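Local structure of D-alanyl-D-alanine carboxypeptidase (Vibrio cholerae, 5TR7) at residues 92-97 against 170-176; 117-122 against 134-138; 13-17 against 158-162. The protein probably removes the C-terminal D-alanyl residue from peptidoglycan precursor peptides, as a penicillin-binding serine carboxypeptidase of the S11 family. The contacts are given in a common frame with arbitrary orientation. Numbering follows the deposited sequence.

All three contacts lie in the penicillin-binding catalytic domain, and each sets residues of a helix against a second segment further along or back in the chain. Contact 1 buries the most surface, 614 Å², and mixes isoleucine packing with a salt bridge and CH-pi contacts; contact 2 (378 Å²) depends on an asparagine pairing with backbone; contact 3 (274 Å²) has one hydrogen bond and a tyrosine that reaches along a helix. Each is partly buried. Contacts 1 and 2 belong to the helical region around the predicted catalytic residues, whereas contact 3 joins that region to the five-stranded sheet. Contacts 1 and 3 meet where Y171 OH lies 3.8 Å from L160 CD1.

Contact 1 (92-97 against 170-176); sequences RGIIIQ and IYSEQKF
Residues 92-95 belong to helix 87-95 of the penicillin-binding (serine beta-lactamase-like) fold, and I96 and Q97 follow on with helix-like angles toward S98, a predicted active-site residue; I96 N donates to R92 O at 2.8 Å. Segment 170-176 wraps past these residues, its first part closed by E173 N to I170 O (3.1 Å); E173 (psi 132°) leads out of this turn, Q174 (-85/-20) kinks the chain, and K175 and F176 are extended strand. I95 faces Y171 and I96 faces K175, both at 6.3 Å between CA atoms. Y171 lies beside K201, the predicted substrate-binding lysine. I95 and I96, both m,t, pack into the curve of 170-176: I95 CG2 sits 3.6 Å from the centroid of the Y171 ring, over its face, and 4.0 Å from I170 CG2, while I96 CD1 reaches E173 CB at 3.6 Å and F176 CB at 4.0 Å. The Y171 hydroxyl is hydrogen-bonded to S42. On the more exposed side R92 (chi1 m) forms a two-pronged salt bridge, NE to E173 OE1 at 2.8 Å and NH2 to E173 OE2 at 3.1 Å, and its CB stands 3.6 Å above the F176 ring centroid, practically on the ring normal. F176 is chi1 t, and its backbone O accepts from Q97 NE2 at 3.0 Å.

Contact 2 (117-122 against 134-138); sequences FVDLMN and HFTNS
F117 opens a fully helical segment, part of helix 114-127, which faces an irregular chain, 134-138, extended at H134 and F135; CA atoms approach to 5.7 Å at V118 and N137 and to 6.3 Å at N122 and H134. With chi1 t, F117 sets ring atom CD2 3.9 Å from S138 CB. V118, also t, presses straight onto backbone: CG1 is 3.1 Å from F135 O, and CG2 is 3.4 Å from N137 CA. One turn on from F117, M121 (m,t,p) brings its methyl against the loop, with CE 3.4 Å from N137 O and 4.0 Å from F135 CB. This is the mainly helical part of the penicillin-binding fold: F117 also packs on helices 37-50 and 100-111, while S138 bonds to E114 through OG and to T41 through O. The S138 side chain lies about 7 Å from that of K38, the predicted proton acceptor. N122 ends the segment with chi1 m, and its amide pairs with both backbone polar groups of one residue: OD1 accepts from F135 N at 2.8 Å and ND2 donates to F135 O at 3.1 Å, both nearly linear.

Contact 3 (13-17 against 158-162); sequences LMDYH and QALIR
Q158 starts the helical segment, which lies within helix 150-163, and makes the polar link to 13-17, the end of strand 10-15 and the turn that follows. Residues 13-15 are extended; at Y16 the backbone turns to helical angles (-61/-40), and its CA comes within 6.3 Å of Q158 CA, the nearest pair of CA atoms. With chi1 and chi2 both t, Q158 stretches across the gap so that NE2 donates to Y16 O at 2.9 Å. The glutamine's CG lies 3.7 Å from Y16 CD1, and its OE1 is a looser 4.1 Å from M14 SD; the M14 side chain is t,t,m, and its CA-to-CB bond points toward the helix. Y16, with chi1 t and chi2 near 90°, reaches along the helix and accounts for most of the strand side's buried area, its ring having Q158 O near its plane at the edge. A159 and L160 face other neighbours. I161 (m,t), pointing back toward Y16, brings CG2 to 3.5 Å from Y16 CE1. R162 N closes the helical turn on Q158 O at 2.8 Å, and the Y16 hydroxyl ends over this residue, OH standing 3.1 Å from both CA and CB of R162. The contact joins the two halves of the penicillin-binding fold, five-stranded sheet and helical region: M14 and Y16 pair through their backbones with strand 221-230, L13 packs on helix 233-251, and A159 and L160 lie against helix 37-50.

Contact 1 (92-97 against 170-176)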
ATOM      1  N   ARG A  92      -5.889  -6.073  -8.650  1.00 47.35           N
ATOM      2  CA  ARG A  92      -5.487  -4.857  -9.367  1.00 46.71           C
ATOM      3  C   ARG A  92      -6.350  -3.688  -9.006  1.00 44.93           C
ATOM      4  O   ARG A  92      -5.872  -2.574  -8.922  1.00 50.33           O
ATOM      5  CB  ARG A  92      -5.461  -5.083 -10.858  1.00 49.04           C
ATOM      6  CG  ARG A  92      -4.385  -6.044 -11.212  1.00 47.90           C
ATOM      7  CD  ARG A  92      -4.309  -6.389 -12.678  1.00 55.09           C
ATOM      8  NE  ARG A  92      -3.015  -7.008 -12.884  1.00 55.45           N
ATOM      9  CZ  ARG A  92      -2.689  -8.234 -12.451  1.00 56.80           C
ATOM     10  NH1 ARG A  92      -3.568  -9.021 -11.842  1.00 54.55           N
ATOM     11  NH2 ARG A  92      -1.466  -8.683 -12.671  1.00 56.63           N
ATOM     12  N   GLY A  93      -7.623  -3.909  -8.774  1.00 47.78           N
ATOM     13  CA  GLY A  93      -8.447  -2.766  -8.324  1.00 50.01           C
ATOM     14  C   GLY A  93      -7.966  -2.196  -7.006  1.00 56.77           C
ATOM     15  O   GLY A  93      -7.947  -0.966  -6.748  1.00 47.72           O
ATOM     16  N   ILE A  94      -7.551  -3.105  -6.137  1.00 50.29           N
ATOM     17  CA  ILE A  94      -7.013  -2.674  -4.864  1.00 52.58           C
ATOM     18  C   ILE A  94      -5.665  -1.921  -5.029  1.00 52.02           C
ATOM     19  O   ILE A  94      -5.465  -0.825  -4.563  1.00 49.04           O
ATOM     20  CB  ILE A  94      -6.779  -3.899  -3.940  1.00 47.98           C
ATOM     21  CG1 ILE A  94      -8.127  -4.500  -3.526  1.00 47.54           C
ATOM     22  CG2 ILE A  94      -5.869  -3.531  -2.750  1.00 49.62           C
ATOM     23  CD1 ILE A  94      -8.036  -5.833  -2.738  1.00 52.28           C
ATOM     24  N   ILE A  95      -4.745  -2.557  -5.728  1.00 50.71           N
ATOM     25  CA  ILE A  95      -3.407  -2.086  -5.811  1.00 51.79           C
ATOM     26  C   ILE A  95      -3.233  -0.896  -6.741  1.00 53.08           C
ATOM     27  O   ILE A  95      -2.588   0.046  -6.393  1.00 52.98           O
ATOM     28  CB  ILE A  95      -2.486  -3.253  -6.253  1.00 46.12           C
ATOM     29  CG1 ILE A  95      -2.353  -4.273  -5.101  1.00 50.94           C
ATOM     30  CG2 ILE A  95      -1.108  -2.739  -6.693  1.00 45.65           C
ATOM     31  CD1 ILE A  95      -1.744  -5.614  -5.547  1.00 51.87           C
ATOM     32  N   ILE A  96      -3.749  -0.995  -7.938  1.00 48.13           N
ATOM     33  CA  ILE A  96      -3.569   0.053  -8.903  1.00 52.28           C
ATOM     34  C   ILE A  96      -4.574   1.185  -8.748  1.00 50.19           C
ATOM     35  O   ILE A  96      -4.216   2.348  -8.851  1.00 51.26           O
ATOM     36  CB  ILE A  96      -3.656  -0.549 -10.313  1.00 45.10           C
ATOM     37  CG1 ILE A  96      -2.628  -1.706 -10.429  1.00 46.81           C
ATOM     38  CG2 ILE A  96      -3.400   0.536 -11.380  1.00 51.77           C
ATOM     39  CD1 ILE A  96      -2.710  -2.537 -11.716  1.00 51.46           C
ATOM     40  N   GLN A  97      -5.821   0.833  -8.557  1.00 49.89           N
ATOM     41  CA  GLN A  97      -6.893   1.808  -8.504  1.00 51.55           C
ATOM     42  C   GLN A  97      -7.185   2.228  -7.082  1.00 60.55           C
ATOM     43  O   GLN A  97      -7.926   3.166  -6.887  1.00 52.58           O
ATOM     44  CB  GLN A  97      -8.180   1.232  -9.103  1.00 55.99           C
ATOM     45  CG  GLN A  97      -8.045   0.594 -10.482  1.00 52.30           C
ATOM     46  CD  GLN A  97      -9.359   0.167 -11.066  1.00 56.77           C
ATOM     47  OE1 GLN A  97     -10.223  -0.340 -10.347  1.00 48.81           O
ATOM     48  NE2 GLN A  97      -9.518   0.344 -12.399  1.00 59.85           N
ATOM     49  N   ILE A 170       2.755  -6.396  -9.052  1.00 50.06           N
ATOM     50  CA  ILE A 170       1.589  -5.683  -9.516  1.00 49.66           C
ATOM     51  C   ILE A 170       1.655  -4.153  -9.238  1.00 45.16           C
ATOM     52  O   ILE A 170       1.020  -3.403  -9.930  1.00 47.09           O
ATOM     53  CB  ILE A 170       0.323  -6.332  -8.958  1.00 47.73           C
ATOM     54  CG1 ILE A 170       0.223  -7.807  -9.393  1.00 59.24           C
ATOM     55  CG2 ILE A 170      -0.931  -5.606  -9.440  1.00 55.79           C
ATOM     56  CD1 ILE A 170      -0.942  -8.552  -8.703  1.00 52.44           C
ATOM     57  N   TYR A 171       2.494  -3.716  -8.293  1.00 44.95           N
ATOM     58  CA  TYR A 171       2.572  -2.333  -7.911  1.00 44.90           C
ATOM     59  C   TYR A 171       3.231  -1.448  -8.975  1.00 52.38           C
ATOM     60  O   TYR A 171       3.161  -0.196  -8.901  1.00 50.82           O
ATOM     61  CB  TYR A 171       3.250  -2.227  -6.560  1.00 46.28           C
ATOM     62  CG  TYR A 171       2.384  -2.678  -5.371  1.00 45.07           C
ATOM     63  CD1 TYR A 171       2.296  -3.988  -4.951  1.00 50.81           C
ATOM     64  CD2 TYR A 171       1.659  -1.771  -4.679  1.00 51.61           C
ATOM     65  CE1 TYR A 171       1.502  -4.347  -3.847  1.00 44.07           C
ATOM     66  CE2 TYR A 171       0.874  -2.080  -3.596  1.00 47.12           C
ATOM     67  CZ  TYR A 171       0.811  -3.359  -3.167  1.00 50.71           C
ATOM     68  OH  TYR A 171       0.015  -3.570  -2.116  1.00 48.82           O
ATOM     69  N   SER A 172       3.883  -2.076  -9.965  1.00 48.59           N
ATOM     70  CA  SER A 172       4.507  -1.275 -11.002  1.00 55.79           C
ATOM     71  C   SER A 172       3.659  -1.184 -12.230  1.00 52.46           C
ATOM     72  O   SER A 172       4.073  -0.541 -13.198  1.00 50.61           O
ATOM     73  CB  SER A 172       5.897  -1.743 -11.321  1.00 56.95           C
ATOM     74  OG  SER A 172       5.847  -3.071 -11.626  1.00 54.03           O
ATOM     75  N   GLU A 173       2.452  -1.762 -12.200  1.00 51.60           N
ATOM     76  CA  GLU A 173       1.500  -1.637 -13.313  1.00 46.19           C
ATOM     77  C   GLU A 173       0.938  -0.223 -13.200  1.00 42.70           C
ATOM     78  O   GLU A 173       0.546   0.228 -12.126  1.00 46.62           O
ATOM     79  CB  GLU A 173       0.465  -2.761 -13.314  1.00 49.92           C
ATOM     80  CG  GLU A 173       1.104  -4.145 -13.512  1.00 54.17           C
ATOM     81  CD  GLU A 173       0.095  -5.318 -13.507  1.00 61.13           C
ATOM     82  OE1 GLU A 173      -1.138  -5.153 -13.686  1.00 58.15           O
ATOM     83  OE2 GLU A 173       0.570  -6.469 -13.304  1.00 78.43           O
ATOM     84  N   GLN A 174       0.928   0.481 -14.307  1.00 44.54           N
ATOM     85  CA  GLN A 174       0.557   1.908 -14.367  1.00 46.31           C
ATOM     86  C   GLN A 174      -0.893   2.206 -14.485  1.00 46.24           C
ATOM     87  O   GLN A 174      -1.329   3.381 -14.242  1.00 49.71           O
ATOM     88  CB  GLN A 174       1.292   2.540 -15.575  1.00 48.59           C
ATOM     89  CG  GLN A 174       2.793   2.584 -15.315  1.00 56.54           C
ATOM     90  CD  GLN A 174       3.600   3.320 -16.388  1.00 62.30           C
ATOM     91  OE1 GLN A 174       3.143   3.618 -17.475  1.00 72.71           O
ATOM     92  NE2 GLN A 174       4.800   3.618 -16.060  1.00 64.60           N
ATOM     93  N   LYS A 175      -1.649   1.204 -14.929  1.00 44.09           N
ATOM     94  CA  LYS A 175      -3.078   1.421 -15.074  1.00 58.50           C
ATOM     95  C   LYS A 175      -3.841   0.137 -15.112  1.00 59.37           C
ATOM     96  O   LYS A 175      -3.279  -0.916 -15.266  1.00 59.93           O
ATOM     97  CB  LYS A 175      -3.362   2.155 -16.361  1.00 61.45           C
ATOM     98  CG  LYS A 175      -2.990   1.429 -17.634  1.00 64.30           C
ATOM     99  CD  LYS A 175      -2.910   2.564 -18.721  1.00 75.39           C
ATOM    100  CE  LYS A 175      -2.599   2.079 -20.103  1.00 83.69           C
ATOM    101  NZ  LYS A 175      -3.784   1.429 -20.720  1.00 93.69           N
ATOM    102  N   PHE A 176      -5.144   0.272 -14.963  1.00 56.55           N
ATOM    103  CA  PHE A 176      -6.003  -0.877 -14.985  1.00 60.09           C
ATOM    104  C   PHE A 176      -7.365  -0.397 -15.361  1.00 56.98           C
ATOM    105  O   PHE A 176      -7.824   0.637 -14.879  1.00 53.47           O
ATOM    106  CB  PHE A 176      -6.082  -1.529 -13.621  1.00 55.76           C
ATOM    107  CG  PHE A 176      -6.906  -2.755 -13.591  1.00 58.03           C
ATOM    108  CD1 PHE A 176      -6.528  -3.863 -14.335  1.00 55.83           C
ATOM    109  CD2 PHE A 176      -7.991  -2.855 -12.725  1.00 59.79           C
ATOM    110  CE1 PHE A 176      -7.298  -5.024 -14.288  1.00 63.44           C
ATOM    111  CE2 PHE A 176      -8.740  -4.024 -12.645  1.00 59.96           C
ATOM    112  CZ  PHE A 176      -8.420  -5.095 -13.435  1.00 56.39           C
TER

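Contact 2 (117-122 against 134-138)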
ATOM      1  N   PHE A 117     -11.216 -10.906   8.352  1.00 73.11           N
ATOM      2  CA  PHE A 117     -10.054 -10.527   7.478  1.00 61.26           C
ATOM      3  C   PHE A 117      -9.148  -9.606   8.260  1.00 64.08           C
ATOM      4  O   PHE A 117      -7.930  -9.772   8.247  1.00 68.52           O
ATOM      5  CB  PHE A 117     -10.474  -9.920   6.160  1.00 64.17           C
ATOM      6  CG  PHE A 117      -9.332  -9.619   5.229  1.00 60.85           C
ATOM      7  CD1 PHE A 117      -8.807 -10.599   4.429  1.00 59.48           C
ATOM      8  CD2 PHE A 117      -8.767  -8.343   5.178  1.00 59.13           C
ATOM      9  CE1 PHE A 117      -7.744 -10.313   3.540  1.00 60.10           C
ATOM     10  CE2 PHE A 117      -7.705  -8.064   4.351  1.00 56.76           C
ATOM     11  CZ  PHE A 117      -7.220  -9.043   3.486  1.00 57.46           C
ATOM     12  N   VAL A 118      -9.753  -8.708   9.019  1.00 68.02           N
ATOM     13  CA  VAL A 118      -9.004  -7.782   9.890  1.00 67.07           C
ATOM     14  C   VAL A 118      -8.199  -8.577  10.957  1.00 72.23           C
ATOM     15  O   VAL A 118      -7.073  -8.228  11.284  1.00 67.26           O
ATOM     16  CB  VAL A 118      -9.902  -6.701  10.497  1.00 69.32           C
ATOM     17  CG1 VAL A 118      -9.108  -5.849  11.429  1.00 72.21           C
ATOM     18  CG2 VAL A 118     -10.485  -5.798   9.427  1.00 69.63           C
ATOM     19  N   ASP A 119      -8.769  -9.645  11.481  1.00 66.02           N
ATOM     20  CA  ASP A 119      -8.000 -10.513  12.419  1.00 70.60           C
ATOM     21  C   ASP A 119      -6.737 -11.002  11.711  1.00 66.24           C
ATOM     22  O   ASP A 119      -5.639 -10.902  12.238  1.00 74.72           O
ATOM     23  CB  ASP A 119      -8.835 -11.740  12.896  1.00 74.07           C
ATOM     24  CG  ASP A 119     -10.019 -11.358  13.777  1.00 82.71           C
ATOM     25  OD1 ASP A 119     -10.038 -10.203  14.242  1.00 80.54           O
ATOM     26  OD2 ASP A 119     -10.897 -12.219  14.091  1.00 87.83           O
ATOM     27  N   LEU A 120      -6.854 -11.531  10.501  1.00 68.11           N
ATOM     28  CA  LEU A 120      -5.629 -11.955   9.798  1.00 65.99           C
ATOM     29  C   LEU A 120      -4.668 -10.757   9.575  1.00 66.37           C
ATOM     30  O   LEU A 120      -3.444 -10.916   9.731  1.00 59.74           O
ATOM     31  CB  LEU A 120      -5.902 -12.516   8.422  1.00 69.32           C
ATOM     32  CG  LEU A 120      -6.835 -13.721   8.378  1.00 67.90           C
ATOM     33  CD1 LEU A 120      -7.070 -13.978   6.895  1.00 70.02           C
ATOM     34  CD2 LEU A 120      -6.275 -14.938   9.116  1.00 66.86           C
ATOM     35  N   MET A 121      -5.201  -9.573   9.236  1.00 58.37           N
ATOM     36  CA  MET A 121      -4.339  -8.427   9.030  1.00 58.76           C
ATOM     37  C   MET A 121      -3.486  -8.145  10.248  1.00 54.89           C
ATOM     38  O   MET A 121      -2.286  -7.991  10.124  1.00 61.19           O
ATOM     39  CB  MET A 121      -5.105  -7.138   8.669  1.00 58.70           C
ATOM     40  CG  MET A 121      -5.915  -7.152   7.382  1.00 61.63           C
ATOM     41  SD  MET A 121      -7.042  -5.739   7.188  1.00 62.28           S
ATOM     42  CE  MET A 121      -5.918  -4.439   6.735  1.00 52.02           C
ATOM     43  N   ASN A 122      -4.079  -8.069  11.424  1.00 62.61           N
ATOM     44  CA  ASN A 122      -3.316  -7.802  12.658  1.00 60.81           C
ATOM     45  C   ASN A 122      -2.427  -8.942  13.056  1.00 62.09           C
ATOM     46  O   ASN A 122      -1.395  -8.714  13.696  1.00 63.33           O
ATOM     47  CB  ASN A 122      -4.255  -7.431  13.831  1.00 66.61           C
ATOM     48  CG  ASN A 122      -4.979  -6.096  13.585  1.00 76.02           C
ATOM     49  OD1 ASN A 122      -4.348  -5.070  13.239  1.00 67.70           O
ATOM     50  ND2 ASN A 122      -6.316  -6.109  13.702  1.00 74.74           N
ATOM     51  N   HIS A 134      -2.267  -1.007  14.140  1.00 60.02           N
ATOM     52  CA  HIS A 134      -3.473  -1.762  14.388  1.00 67.53           C
ATOM     53  C   HIS A 134      -4.504  -1.411  13.313  1.00 66.17           C
ATOM     54  O   HIS A 134      -4.751  -0.258  13.036  1.00 68.73           O
ATOM     55  CB  HIS A 134      -4.042  -1.512  15.772  1.00 69.89           C
ATOM     56  CG  HIS A 134      -5.172  -2.423  16.119  1.00 65.10           C
ATOM     57  ND1 HIS A 134      -6.492  -2.056  16.018  1.00 64.93           N
ATOM     58  CD2 HIS A 134      -5.165  -3.712  16.517  1.00 67.90           C
ATOM     59  CE1 HIS A 134      -7.252  -3.084  16.353  1.00 68.90           C
ATOM     60  NE2 HIS A 134      -6.470  -4.098  16.672  1.00 70.76           N
ATOM     61  N   PHE A 135      -5.112  -2.421  12.732  1.00 66.98           N
ATOM     62  CA  PHE A 135      -6.105  -2.226  11.706  1.00 68.77           C
ATOM     63  C   PHE A 135      -7.522  -2.568  12.162  1.00 71.28           C
ATOM     64  O   PHE A 135      -7.716  -3.493  12.978  1.00 60.85           O
ATOM     65  CB  PHE A 135      -5.700  -3.040  10.482  1.00 65.50           C
ATOM     66  CG  PHE A 135      -4.304  -2.724  10.000  1.00 60.84           C
ATOM     67  CD1 PHE A 135      -4.048  -1.610   9.245  1.00 59.25           C
ATOM     68  CD2 PHE A 135      -3.231  -3.530  10.360  1.00 57.19           C
ATOM     69  CE1 PHE A 135      -2.757  -1.309   8.812  1.00 61.03           C
ATOM     70  CE2 PHE A 135      -1.969  -3.277   9.909  1.00 60.21           C
ATOM     71  CZ  PHE A 135      -1.705  -2.158   9.126  1.00 59.36           C
ATOM     72  N   THR A 136      -8.501  -1.806  11.649  1.00 75.03           N
ATOM     73  CA  THR A 136      -9.923  -2.029  11.924  1.00 66.21           C
ATOM     74  C   THR A 136     -10.738  -2.376  10.681  1.00 60.87           C
ATOM     75  O   THR A 136     -11.890  -2.740  10.781  1.00 60.04           O
ATOM     76  CB  THR A 136     -10.560  -0.821  12.605  1.00 67.13           C
ATOM     77  OG1 THR A 136     -10.386   0.333  11.761  1.00 66.29           O
ATOM     78  CG2 THR A 136      -9.914  -0.614  13.994  1.00 69.99           C
ATOM     79  N   ASN A 137     -10.178  -2.256   9.503  1.00 61.40           N
ATOM     80  CA  ASN A 137     -10.897  -2.599   8.317  1.00 61.97           C
ATOM     81  C   ASN A 137      -9.876  -2.900   7.200  1.00 62.11           C
ATOM     82  O   ASN A 137      -8.694  -2.639   7.378  1.00 65.85           O
ATOM     83  CB  ASN A 137     -11.829  -1.438   7.970  1.00 60.76           C
ATOM     84  CG  ASN A 137     -11.075  -0.207   7.605  1.00 65.44           C
ATOM     85  OD1 ASN A 137     -10.149  -0.232   6.786  1.00 60.49           O
ATOM     86  ND2 ASN A 137     -11.472   0.885   8.187  1.00 69.82           N
ATOM     87  N   SER A 138     -10.344  -3.394   6.053  1.00 63.42           N
ATOM     88  CA  SER A 138      -9.489  -3.752   4.941  1.00 55.88           C
ATOM     89  C   SER A 138      -9.124  -2.618   3.969  1.00 67.03           C
ATOM     90  O   SER A 138      -8.338  -2.848   3.016  1.00 58.35           O
ATOM     91  CB  SER A 138     -10.189  -4.823   4.149  1.00 57.46           C
ATOM     92  OG  SER A 138     -11.439  -4.322   3.633  1.00 66.23           O
TER

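Contact 3 (13-17 against 158-162)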
ATOM      1  N   LEU A  13      13.630   6.152   5.766  1.00 51.64           N
ATOM      2  CA  LEU A  13      14.312   5.649   4.610  1.00 49.60           C
ATOM      3  C   LEU A  13      15.008   4.430   5.107  1.00 51.08           C
ATOM      4  O   LEU A  13      15.746   4.501   6.034  1.00 57.97           O
ATOM      5  CB  LEU A  13      15.309   6.657   4.097  1.00 55.14           C
ATOM      6  CG  LEU A  13      16.253   6.169   3.022  1.00 61.17           C
ATOM      7  CD1 LEU A  13      15.496   5.515   1.908  1.00 67.73           C
ATOM      8  CD2 LEU A  13      17.091   7.304   2.496  1.00 61.52           C
ATOM      9  N   MET A  14      14.779   3.305   4.475  1.00 54.51           N
ATOM     10  CA  MET A  14      15.341   2.048   4.926  1.00 54.88           C
ATOM     11  C   MET A  14      16.032   1.290   3.842  1.00 49.79           C
ATOM     12  O   MET A  14      15.551   1.224   2.714  1.00 59.63           O
ATOM     13  CB  MET A  14      14.194   1.197   5.481  1.00 52.81           C
ATOM     14  CG  MET A  14      14.538  -0.230   5.855  1.00 68.13           C
ATOM     15  SD  MET A  14      13.100  -1.165   6.389  1.00 64.92           S
ATOM     16  CE  MET A  14      12.932  -0.549   8.058  1.00 68.05           C
ATOM     17  N   ASP A  15      17.178   0.737   4.191  1.00 53.28           N
ATOM     18  CA  ASP A  15      17.895  -0.164   3.288  1.00 58.99           C
ATOM     19  C   ASP A  15      17.097  -1.491   3.277  1.00 56.30           C
ATOM     20  O   ASP A  15      16.910  -2.097   4.314  1.00 53.87           O
ATOM     21  CB  ASP A  15      19.323  -0.407   3.808  1.00 59.95           C
ATOM     22  CG  ASP A  15      19.983  -1.618   3.185  1.00 62.62           C
ATOM     23  OD1 ASP A  15      19.790  -1.915   1.991  1.00 54.86           O
ATOM     24  OD2 ASP A  15      20.680  -2.311   3.933  1.00 67.89           O
ATOM     25  N   TYR A  16      16.647  -1.922   2.107  1.00 54.85           N
ATOM     26  CA  TYR A  16      15.873  -3.123   1.979  1.00 46.72           C
ATOM     27  C   TYR A  16      16.633  -4.331   2.432  1.00 51.65           C
ATOM     28  O   TYR A  16      16.035  -5.213   3.013  1.00 55.74           O
ATOM     29  CB  TYR A  16      15.395  -3.389   0.522  1.00 51.03           C
ATOM     30  CG  TYR A  16      14.809  -4.776   0.328  1.00 51.51           C
ATOM     31  CD1 TYR A  16      13.443  -5.013   0.529  1.00 53.98           C
ATOM     32  CD2 TYR A  16      15.600  -5.850  -0.057  1.00 54.29           C
ATOM     33  CE1 TYR A  16      12.926  -6.274   0.390  1.00 49.23           C
ATOM     34  CE2 TYR A  16      15.060  -7.124  -0.230  1.00 54.26           C
ATOM     35  CZ  TYR A  16      13.721  -7.318   0.005  1.00 51.27           C
ATOM     36  OH  TYR A  16      13.136  -8.585  -0.102  1.00 52.96           O
ATOM     37  N   HIS A  17      17.927  -4.419   2.126  1.00 51.49           N
ATOM     38  CA  HIS A  17      18.704  -5.617   2.460  1.00 58.75           C
ATOM     39  C   HIS A  17      18.840  -5.904   3.967  1.00 62.07           C
ATOM     40  O   HIS A  17      18.415  -6.947   4.436  1.00 60.23           O
ATOM     41  CB  HIS A  17      20.091  -5.599   1.795  1.00 60.81           C
ATOM     42  CG  HIS A  17      20.037  -5.390   0.307  1.00 65.23           C
ATOM     43  ND1 HIS A  17      19.214  -6.140  -0.524  1.00 64.64           N
ATOM     44  CD2 HIS A  17      20.707  -4.537  -0.509  1.00 68.52           C
ATOM     45  CE1 HIS A  17      19.343  -5.716  -1.775  1.00 61.28           C
ATOM     46  NE2 HIS A  17      20.231  -4.740  -1.791  1.00 68.61           N
ATOM     47  N   GLN A 158       8.643  -3.443   2.730  1.00 46.37           N
ATOM     48  CA  GLN A 158       9.755  -4.371   2.614  1.00 51.87           C
ATOM     49  C   GLN A 158       9.239  -5.821   2.565  1.00 57.96           C
ATOM     50  O   GLN A 158       9.704  -6.628   1.748  1.00 50.73           O
ATOM     51  CB  GLN A 158      10.710  -4.207   3.822  1.00 50.73           C
ATOM     52  CG  GLN A 158      11.874  -5.197   3.876  1.00 51.21           C
ATOM     53  CD  GLN A 158      12.646  -5.180   5.183  1.00 55.82           C
ATOM     54  OE1 GLN A 158      12.095  -5.141   6.261  1.00 57.34           O
ATOM     55  NE2 GLN A 158      13.943  -5.110   5.067  1.00 55.41           N
ATOM     56  N   ALA A 159       8.300  -6.144   3.449  1.00 55.94           N
ATOM     57  CA  ALA A 159       7.723  -7.504   3.497  1.00 59.27           C
ATOM     58  C   ALA A 159       6.983  -7.877   2.235  1.00 55.83           C
ATOM     59  O   ALA A 159       6.953  -9.060   1.866  1.00 54.41           O
ATOM     60  CB  ALA A 159       6.770  -7.631   4.682  1.00 58.66           C
ATOM     61  N   LEU A 160       6.340  -6.890   1.615  1.00 49.78           N
ATOM     62  CA  LEU A 160       5.649  -7.150   0.363  1.00 56.05           C
ATOM     63  C   LEU A 160       6.631  -7.619  -0.703  1.00 50.62           C
ATOM     64  O   LEU A 160       6.393  -8.583  -1.426  1.00 52.07           O
ATOM     65  CB  LEU A 160       4.923  -5.913  -0.180  1.00 49.59           C
ATOM     66  CG  LEU A 160       3.552  -5.537   0.326  1.00 51.05           C
ATOM     67  CD1 LEU A 160       3.210  -4.088  -0.086  1.00 44.89           C
ATOM     68  CD2 LEU A 160       2.497  -6.553  -0.093  1.00 55.78           C
ATOM     69  N   ILE A 161       7.714  -6.881  -0.849  1.00 49.42           N
ATOM     70  CA  ILE A 161       8.754  -7.237  -1.832  1.00 42.61           C
ATOM     71  C   ILE A 161       9.418  -8.523  -1.451  1.00 48.23           C
ATOM     72  O   ILE A 161       9.684  -9.379  -2.254  1.00 48.61           O
ATOM     73  CB  ILE A 161       9.794  -6.149  -1.798  1.00 46.60           C
ATOM     74  CG1 ILE A 161       9.171  -4.822  -2.235  1.00 44.94           C
ATOM     75  CG2 ILE A 161      11.026  -6.551  -2.590  1.00 44.38           C
ATOM     76  CD1 ILE A 161      10.067  -3.614  -1.966  1.00 53.70           C
ATOM     77  N   ARG A 162       9.655  -8.702  -0.170  1.00 51.06           N
ATOM     78  CA  ARG A 162      10.369  -9.903   0.278  1.00 50.77           C
ATOM     79  C   ARG A 162       9.615 -11.182   0.292  1.00 46.18           C
ATOM     80  O   ARG A 162      10.194 -12.236  -0.023  1.00 49.77           O
ATOM     81  CB  ARG A 162      10.837  -9.672   1.741  1.00 50.87           C
ATOM     82  CG  ARG A 162      11.709 -10.739   2.345  1.00 53.39           C
ATOM     83  CD  ARG A 162      11.171 -11.024   3.744  1.00 64.53           C
ATOM     84  NE  ARG A 162      11.319  -9.958   4.675  1.00 61.71           N
ATOM     85  CZ  ARG A 162      10.542  -9.705   5.733  1.00 57.75           C
ATOM     86  NH1 ARG A 162       9.383 -10.279   6.028  1.00 59.82           N
ATOM     87  NH2 ARG A 162      10.884  -8.711   6.487  1.00 72.13           N
TER